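Local atomic coordinates of uncharacterized protein (PDB entry 3L7Y), a protein that binds a magnesium ion and is probably a phosphatase of the haloacid dehalogenase-like hydrolase family. Residues S142-G147 with R181-T186; R120-S125 with Y204-R209. All blocks are in the same frame, centred on the assembly; numbering follows the deposited sequence.

Both contacts belong to the part of the chain built on the six-stranded sheet, with centres about 15 Å apart. Interaction 1 is mostly buried: it pairs strands 138-143 and 182-188 of that sheet through backbone hydrogen bonds, with one salt bridge at its outer end, and the side chain of K184 lies about 12 Å from the magnesium ion. Interaction 2 lies nearer the surface, away from that site, and joins the first turns of helix 120-133 to the loop between helix 194-202 and strand 210-214 through side chains and one water. The helix links the two: I123, turned away from the loop, packs on F182 and L185 of interaction 1.

Interaction 1 of 2, residues S142-G147 with R181-T186; sequences SGEKKG and RFFKLT
The F182 ring meets the backbone of S142-G147 with S142 C at its edge and G143 CA obliquely, 3.6 Å from CD2; F183, whose ring also stacks with that of F117, receives G143 O and E144 CA obliquely. At the guanidinium edge of R181 sits E144 OE1. These groups flank the end of an antiparallel strand pairing with a beta bulge between the S142-K184 and G143-F182 pairs, where strand 138-143 of the six-stranded sheet ends against strand 182-188. S142 N donates to K184 O and F183 N to S142 O, both at 2.9 Å; the register then slips by one residue, bringing G143 opposite F182 with CA atoms 4.0 Å apart. A weak bond from E144 N to R181 O follows. On the face shared by S142 and K184, the lysine passes alongside S142 CB, CG lying 3.7 Å from it, and its NZ forms a salt bridge with E101, which also accepts a hydrogen bond from S142 OG. At the outer end E144, extended with CG anti to N (chi1 -168°), runs beside R181, and its OE1 takes NH1 at 2.6 Å through the syn lone pair, OE1 lying 24° out of the guanidinium plane of R181.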
ATOM      1  N   SER A 142      -8.235   9.225   3.947  1.00 10.86           N
ATOM      2  CA  SER A 142      -7.265   8.608   4.837  1.00 16.23           C
ATOM      3  C   SER A 142      -6.352   9.682   5.426  1.00 19.20           C
ATOM      4  O   SER A 142      -5.437  10.167   4.754  1.00 17.52           O
ATOM      5  CB  SER A 142      -6.466   7.516   4.099  1.00 24.14           C
ATOM      6  OG  SER A 142      -5.581   6.833   4.972  1.00 32.06           O
ATOM      7  N   GLY A 143      -6.623  10.061   6.679  1.00 14.29           N
ATOM      8  CA  GLY A 143      -5.928  11.160   7.330  1.00  9.68           C
ATOM      9  C   GLY A 143      -4.768  10.690   8.183  1.00 21.34           C
ATOM     10  O   GLY A 143      -4.477   9.496   8.273  1.00 15.06           O
ATOM     11  N   GLU A 144      -4.092  11.634   8.818  1.00 27.46           N
ATOM     12  CA  GLU A 144      -2.892  11.304   9.568  1.00 35.08           C
ATOM     13  C   GLU A 144      -3.226  10.411  10.762  1.00 34.37           C
ATOM     14  O   GLU A 144      -2.439   9.545  11.143  1.00 37.31           O
ATOM     15  CB  GLU A 144      -2.211  12.588  10.028  1.00 45.46           C
ATOM     16  CG  GLU A 144      -0.806  12.420  10.565  1.00 52.26           C
ATOM     17  CD  GLU A 144      -0.145  13.761  10.813  1.00 57.09           C
ATOM     18  OE1 GLU A 144      -0.832  14.791  10.643  1.00 54.90           O
ATOM     19  OE2 GLU A 144       1.052  13.789  11.176  1.00 63.16           O
ATOM     20  N   LYS A 145      -4.410  10.613  11.333  1.00 23.11           N
ATOM     21  CA  LYS A 145      -4.795   9.939  12.569  1.00 31.21           C
ATOM     22  C   LYS A 145      -6.048   9.094  12.407  1.00 32.81           C
ATOM     23  O   LYS A 145      -6.248   8.124  13.130  1.00 44.35           O
ATOM     24  CB  LYS A 145      -5.009  10.954  13.698  1.00 30.48           C
ATOM     25  CG  LYS A 145      -3.751  11.686  14.134  1.00 32.27           C
ATOM     26  N   LYS A 146      -6.903   9.453  11.463  1.00 28.72           N
ATOM     27  CA  LYS A 146      -8.117   8.673  11.278  1.00 35.83           C
ATOM     28  C   LYS A 146      -8.614   8.695   9.845  1.00 21.50           C
ATOM     29  O   LYS A 146      -8.062   9.389   9.006  1.00 15.40           O
ATOM     30  CB  LYS A 146      -9.218   9.177  12.218  1.00 35.02           C
ATOM     31  CG  LYS A 146      -9.417  10.668  12.175  1.00 27.75           C
ATOM     32  N   GLY A 147      -9.666   7.926   9.586  1.00 22.35           N
ATOM     33  CA  GLY A 147     -10.337   7.935   8.306  1.00 24.32           C
ATOM     34  C   GLY A 147     -11.725   8.535   8.406  1.00 25.17           C
ATOM     35  O   GLY A 147     -12.306   8.603   9.492  1.00 28.19           O
ATOM     36  N   ARG A 181      -4.940  16.305   8.134  1.00 20.87           N
ATOM     37  CA  ARG A 181      -4.146  16.247   6.912  1.00 16.64           C
ATOM     38  C   ARG A 181      -4.282  14.843   6.328  1.00 19.77           C
ATOM     39  O   ARG A 181      -4.329  13.857   7.070  1.00 16.34           O
ATOM     40  CB  ARG A 181      -2.683  16.549   7.217  1.00 20.21           C
ATOM     41  CG  ARG A 181      -2.498  17.695   8.203  1.00 33.13           C
ATOM     42  CD  ARG A 181      -1.468  17.341   9.268  1.00 37.36           C
ATOM     43  NE  ARG A 181      -0.165  17.935   8.997  1.00 37.25           N
ATOM     44  CZ  ARG A 181       0.942  17.650   9.675  1.00 32.63           C
ATOM     45  NH1 ARG A 181       0.915  16.760  10.657  1.00 30.54           N
ATOM     46  NH2 ARG A 181       2.084  18.243   9.358  1.00 35.07           N
ATOM     47  N   PHE A 182      -4.328  14.760   5.000  1.00 16.68           N
ATOM     48  CA  PHE A 182      -4.704  13.527   4.327  1.00 16.22           C
ATOM     49  C   PHE A 182      -3.610  13.003   3.406  1.00 12.69           C
ATOM     50  O   PHE A 182      -3.055  13.743   2.590  1.00 20.01           O
ATOM     51  CB  PHE A 182      -6.008  13.730   3.545  1.00 14.71           C
ATOM     52  CG  PHE A 182      -7.147  14.203   4.395  1.00 19.85           C
ATOM     53  CD1 PHE A 182      -7.469  15.546   4.453  1.00 14.36           C
ATOM     54  CD2 PHE A 182      -7.882  13.307   5.152  1.00 25.38           C
ATOM     55  CE1 PHE A 182      -8.508  15.990   5.243  1.00 18.29           C
ATOM     56  CE2 PHE A 182      -8.927  13.743   5.943  1.00 17.91           C
ATOM     57  CZ  PHE A 182      -9.237  15.087   5.992  1.00 17.95           C
ATOM     58  N   PHE A 183      -3.321  11.712   3.523  1.00 19.99           N
ATOM     59  CA  PHE A 183      -2.307  11.080   2.680  1.00 10.16           C
ATOM     60  C   PHE A 183      -2.866  10.615   1.348  1.00 14.93           C
ATOM     61  O   PHE A 183      -2.175  10.658   0.318  1.00 21.08           O
ATOM     62  CB  PHE A 183      -1.726   9.870   3.385  1.00 12.71           C
ATOM     63  CG  PHE A 183      -0.779  10.204   4.484  1.00 14.02           C
ATOM     64  CD1 PHE A 183      -1.037   9.787   5.786  1.00 11.71           C
ATOM     65  CD2 PHE A 183       0.381  10.912   4.225  1.00 12.62           C
ATOM     66  CE1 PHE A 183      -0.141  10.068   6.808  1.00 13.60           C
ATOM     67  CE2 PHE A 183       1.263  11.220   5.247  1.00  9.82           C
ATOM     68  CZ  PHE A 183       1.012  10.777   6.537  1.00 10.61           C
ATOM     69  N   LYS A 184      -4.104  10.131   1.380  1.00 14.12           N
ATOM     70  CA  LYS A 184      -4.736   9.559   0.201  1.00 11.81           C
ATOM     71  C   LYS A 184      -6.248   9.517   0.387  1.00 14.55           C
ATOM     72  O   LYS A 184      -6.755   9.764   1.487  1.00 16.47           O
ATOM     73  CB  LYS A 184      -4.213   8.133  -0.031  1.00  7.73           C
ATOM     74  CG  LYS A 184      -4.887   7.057   0.834  1.00 16.29           C
ATOM     75  CD  LYS A 184      -4.462   5.648   0.375  1.00 17.47           C
ATOM     76  CE  LYS A 184      -5.173   4.534   1.140  1.00 18.86           C
ATOM     77  NZ  LYS A 184      -4.822   4.536   2.584  1.00 29.60           N
ATOM     78  N   LEU A 185      -6.964   9.212  -0.691  1.00  7.38           N
ATOM     79  CA  LEU A 185      -8.372   8.841  -0.585  1.00  8.86           C
ATOM     80  C   LEU A 185      -8.576   7.430  -1.097  1.00  7.44           C
ATOM     81  O   LEU A 185      -7.750   6.906  -1.835  1.00 14.91           O
ATOM     82  CB  LEU A 185      -9.275   9.765  -1.405  1.00 11.97           C
ATOM     83  CG  LEU A 185      -8.967  11.259  -1.519  1.00 17.06           C
ATOM     84  CD1 LEU A 185     -10.169  11.946  -2.139  1.00 18.68           C
ATOM     85  CD2 LEU A 185      -8.645  11.836  -0.162  1.00 32.29           C
ATOM     86  N   THR A 186      -9.703   6.829  -0.750  1.00 13.93           N
ATOM     87  CA  THR A 186     -10.020   5.517  -1.288  1.00 20.57           C
ATOM     88  C   THR A 186     -11.439   5.485  -1.828  1.00 21.68           C
ATOM     89  O   THR A 186     -12.372   5.970  -1.187  1.00 21.32           O
ATOM     90  CB  THR A 186      -9.813   4.401  -0.240  1.00 22.46           C
ATOM     91  OG1 THR A 186      -8.431   4.356   0.154  1.00 14.83           O
ATOM     92  CG2 THR A 186     -10.215   3.049  -0.820  1.00 24.68           C
TER

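Interaction 2 of 2, residues R120-S125 with Y204-R209; sequences REDIAS and YKTSQR
Y204 brings the CE2 edge of its ring to S125 OG of helix 120-133, 3.4 Å away and near the ring plane. A water in the plane of this ring connects its OH, 2.6 Å away, with S125 O, to which the water donates. Beyond the segment, F129 of the same helix stacks on the tyrosine ring. K205 sets CG over one ring face, offset toward the rim, and its extended chain brings CE to 3.3 Å from S125 OG. T206 then turns its methyl to the helix: with CG2 anti to the carbonyl carbon, this branch lies 3.6 Å from S125 OG and 3.9 Å from D122 O. The type I turn from Y204 to S207, closed by S207 N on Y204 O, carries these three side chains. Q208 offers OE1 weakly to R209 NE. R209 bends at chi2 (-90°), its CB and CG passing D122 OD2 before NH1 meets that oxygen at 2.9 Å. In this salt bridge OD2 uses its syn lone pair and sits only 2° out of the guanidinium plane, although the carboxylate is turned 52° from that plane. E121 OE2, 5.0 Å from NH1, probably adds to the negative field. The arrangement is a helix-to-loop contact on the alpha/beta cap of a haloacid dehalogenase-like hydrolase, joining helix 120-133 to the loop that leads into edge strand 210-214.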
ATOM      1  N   ARG A 120      -5.556  20.455   0.143  1.00 11.07           N
ATOM      2  CA  ARG A 120      -6.988  20.529   0.439  1.00 14.27           C
ATOM      3  C   ARG A 120      -7.813  20.885  -0.800  1.00  6.87           C
ATOM      4  O   ARG A 120      -8.878  20.322  -1.022  1.00 15.23           O
ATOM      5  CB  ARG A 120      -7.291  21.545   1.561  1.00 14.44           C
ATOM      6  CG  ARG A 120      -6.565  21.262   2.887  1.00 19.39           C
ATOM      7  CD  ARG A 120      -7.150  22.072   4.063  1.00 25.36           C
ATOM      8  NE  ARG A 120      -7.831  21.215   5.026  1.00 25.31           N
ATOM      9  CZ  ARG A 120      -9.125  21.270   5.303  1.00 32.89           C
ATOM     10  NH1 ARG A 120      -9.896  22.150   4.697  1.00 33.11           N
ATOM     11  NH2 ARG A 120      -9.648  20.444   6.192  1.00 41.93           N
ATOM     12  N   GLU A 121      -7.315  21.824  -1.596  1.00  6.80           N
ATOM     13  CA  GLU A 121      -8.046  22.289  -2.784  1.00 11.83           C
ATOM     14  C   GLU A 121      -8.211  21.148  -3.789  1.00  9.85           C
ATOM     15  O   GLU A 121      -9.239  21.036  -4.446  1.00  8.36           O
ATOM     16  CB  GLU A 121      -7.309  23.454  -3.445  1.00 15.15           C
ATOM     17  CG  GLU A 121      -5.821  23.184  -3.723  0.50 25.69           C
ATOM     18  CD  GLU A 121      -4.870  23.608  -2.586  0.50 34.26           C
ATOM     19  OE1 GLU A 121      -5.225  23.475  -1.389  1.00 31.60           O
ATOM     20  OE2 GLU A 121      -3.744  24.063  -2.899  1.00 36.58           O
ATOM     21  N   ASP A 122      -7.192  20.304  -3.908  1.00 10.67           N
ATOM     22  CA  ASP A 122      -7.239  19.184  -4.858  1.00  9.18           C
ATOM     23  C   ASP A 122      -8.207  18.111  -4.389  1.00  8.86           C
ATOM     24  O   ASP A 122      -9.024  17.592  -5.158  1.00 12.63           O
ATOM     25  CB  ASP A 122      -5.840  18.598  -5.044  1.00 11.77           C
ATOM     26  CG  ASP A 122      -4.930  19.533  -5.817  1.00 11.53           C
ATOM     27  OD1 ASP A 122      -5.466  20.313  -6.618  1.00 10.30           O
ATOM     28  OD2 ASP A 122      -3.701  19.496  -5.627  1.00 10.39           O
ATOM     29  N   ILE A 123      -8.089  17.768  -3.116  1.00 14.35           N
ATOM     30  CA  ILE A 123      -9.009  16.842  -2.480  1.00  6.55           C
ATOM     31  C   ILE A 123     -10.463  17.302  -2.641  1.00  6.61           C
ATOM     32  O   ILE A 123     -11.340  16.520  -2.991  1.00 10.81           O
ATOM     33  CB  ILE A 123      -8.676  16.726  -0.982  1.00 11.97           C
ATOM     34  CG1 ILE A 123      -7.231  16.262  -0.794  1.00 17.81           C
ATOM     35  CG2 ILE A 123      -9.651  15.798  -0.274  1.00 10.16           C
ATOM     36  CD1 ILE A 123      -6.829  16.160   0.651  1.00 17.64           C
ATOM     37  N   ALA A 124     -10.728  18.573  -2.376  1.00  7.81           N
ATOM     38  CA  ALA A 124     -12.093  19.061  -2.454  1.00  9.10           C
ATOM     39  C   ALA A 124     -12.559  18.940  -3.889  1.00 14.67           C
ATOM     40  O   ALA A 124     -13.708  18.598  -4.168  1.00  7.40           O
ATOM     41  CB  ALA A 124     -12.167  20.514  -1.983  1.00 11.32           C
ATOM     42  N   SER A 125     -11.647  19.194  -4.819  1.00 19.35           N
ATOM     43  CA  SER A 125     -12.035  19.194  -6.221  1.00 18.82           C
ATOM     44  C   SER A 125     -12.278  17.779  -6.795  1.00 15.36           C
ATOM     45  O   SER A 125     -13.250  17.574  -7.517  1.00 12.13           O
ATOM     46  CB  SER A 125     -11.044  20.012  -7.053  1.00 12.21           C
ATOM     47  OG  SER A 125     -11.106  19.629  -8.411  1.00 27.32           O
ATOM     48  N   TYR A 204      -8.996  14.325 -15.400  1.00  9.51           N
ATOM     49  CA  TYR A 204      -9.612  15.467 -14.713  1.00 12.68           C
ATOM     50  C   TYR A 204      -8.611  16.596 -14.460  1.00 11.64           C
ATOM     51  O   TYR A 204      -7.408  16.398 -14.560  1.00 14.73           O
ATOM     52  CB  TYR A 204     -10.251  15.016 -13.390  1.00 16.89           C
ATOM     53  CG  TYR A 204     -11.152  16.068 -12.756  1.00 15.33           C
ATOM     54  CD1 TYR A 204     -12.184  16.650 -13.484  1.00 14.61           C
ATOM     55  CD2 TYR A 204     -10.965  16.477 -11.440  1.00 13.73           C
ATOM     56  CE1 TYR A 204     -13.008  17.606 -12.927  1.00 18.91           C
ATOM     57  CE2 TYR A 204     -11.789  17.438 -10.864  1.00 12.30           C
ATOM     58  CZ  TYR A 204     -12.812  17.991 -11.615  1.00 17.47           C
ATOM     59  OH  TYR A 204     -13.638  18.942 -11.069  1.00 27.37           O
ATOM     60  N   LYS A 205      -9.107  17.781 -14.112  1.00 10.57           N
ATOM     61  CA  LYS A 205      -8.220  18.926 -13.931  1.00  5.63           C
ATOM     62  C   LYS A 205      -7.173  18.736 -12.820  1.00  9.21           C
ATOM     63  O   LYS A 205      -6.160  19.428 -12.800  1.00 11.03           O
ATOM     64  CB  LYS A 205      -9.027  20.219 -13.711  1.00 10.78           C
ATOM     65  CG  LYS A 205      -9.894  20.241 -12.440  1.00 10.58           C
ATOM     66  CD  LYS A 205     -10.761  21.528 -12.362  1.00 17.56           C
ATOM     67  CE  LYS A 205     -11.542  21.587 -11.060  1.00 27.49           C
ATOM     68  NZ  LYS A 205     -12.399  22.813 -10.946  1.00 32.05           N
ATOM     69  N   THR A 206      -7.408  17.815 -11.890  1.00  8.63           N
ATOM     70  CA  THR A 206      -6.413  17.566 -10.836  1.00 10.01           C
ATOM     71  C   THR A 206      -5.301  16.624 -11.305  1.00 13.37           C
ATOM     72  O   THR A 206      -4.487  16.157 -10.513  1.00 15.04           O
ATOM     73  CB  THR A 206      -7.069  16.991  -9.556  1.00 13.11           C
ATOM     74  OG1 THR A 206      -7.919  15.900  -9.907  1.00  9.40           O
ATOM     75  CG2 THR A 206      -7.924  18.072  -8.851  1.00  6.23           C
ATOM     76  N   SER A 207      -5.273  16.362 -12.603  1.00 12.32           N
ATOM     77  CA  SER A 207      -4.422  15.323 -13.183  1.00 12.59           C
ATOM     78  C   SER A 207      -2.955  15.320 -12.763  1.00 14.47           C
ATOM     79  O   SER A 207      -2.368  14.258 -12.583  1.00 15.58           O
ATOM     80  CB  SER A 207      -4.504  15.365 -14.704  1.00 22.40           C
ATOM     81  OG  SER A 207      -3.817  14.260 -15.255  1.00 26.15           O
ATOM     82  N   GLN A 208      -2.345  16.490 -12.623  1.00 11.13           N
ATOM     83  CA  GLN A 208      -0.921  16.513 -12.346  1.00 17.12           C
ATOM     84  C   GLN A 208      -0.620  16.184 -10.885  1.00 18.82           C
ATOM     85  O   GLN A 208       0.523  15.896 -10.525  1.00 22.36           O
ATOM     86  CB  GLN A 208      -0.323  17.863 -12.709  1.00 19.67           C
ATOM     87  CG  GLN A 208      -0.234  18.811 -11.549  0.50 35.90           C
ATOM     88  CD  GLN A 208       0.728  19.932 -11.835  1.00 56.15           C
ATOM     89  OE1 GLN A 208       1.115  20.688 -10.939  1.00 64.43           O
ATOM     90  NE2 GLN A 208       1.134  20.045 -13.096  1.00 52.93           N
ATOM     91  N   ARG A 209      -1.656  16.227 -10.056  1.00 11.00           N
ATOM     92  CA  ARG A 209      -1.518  16.057  -8.614  1.00 11.31           C
ATOM     93  C   ARG A 209      -2.073  14.720  -8.124  1.00 12.79           C
ATOM     94  O   ARG A 209      -1.514  14.121  -7.216  1.00 18.11           O
ATOM     95  CB  ARG A 209      -2.248  17.183  -7.880  1.00 25.06           C
ATOM     96  CG  ARG A 209      -1.847  18.582  -8.316  1.00 36.63           C
ATOM     97  CD  ARG A 209      -0.687  19.098  -7.489  1.00 41.51           C
ATOM     98  NE  ARG A 209      -0.290  20.435  -7.917  1.00 51.78           N
ATOM     99  CZ  ARG A 209      -0.952  21.544  -7.603  1.00 61.07           C
ATOM    100  NH1 ARG A 209      -2.048  21.476  -6.859  1.00 65.25           N
ATOM    101  NH2 ARG A 209      -0.521  22.724  -8.035  1.00 58.96           N
TER
HETATM  102  O   HOH W   1     -14.599  19.863  -8.834  1.00 30.30           O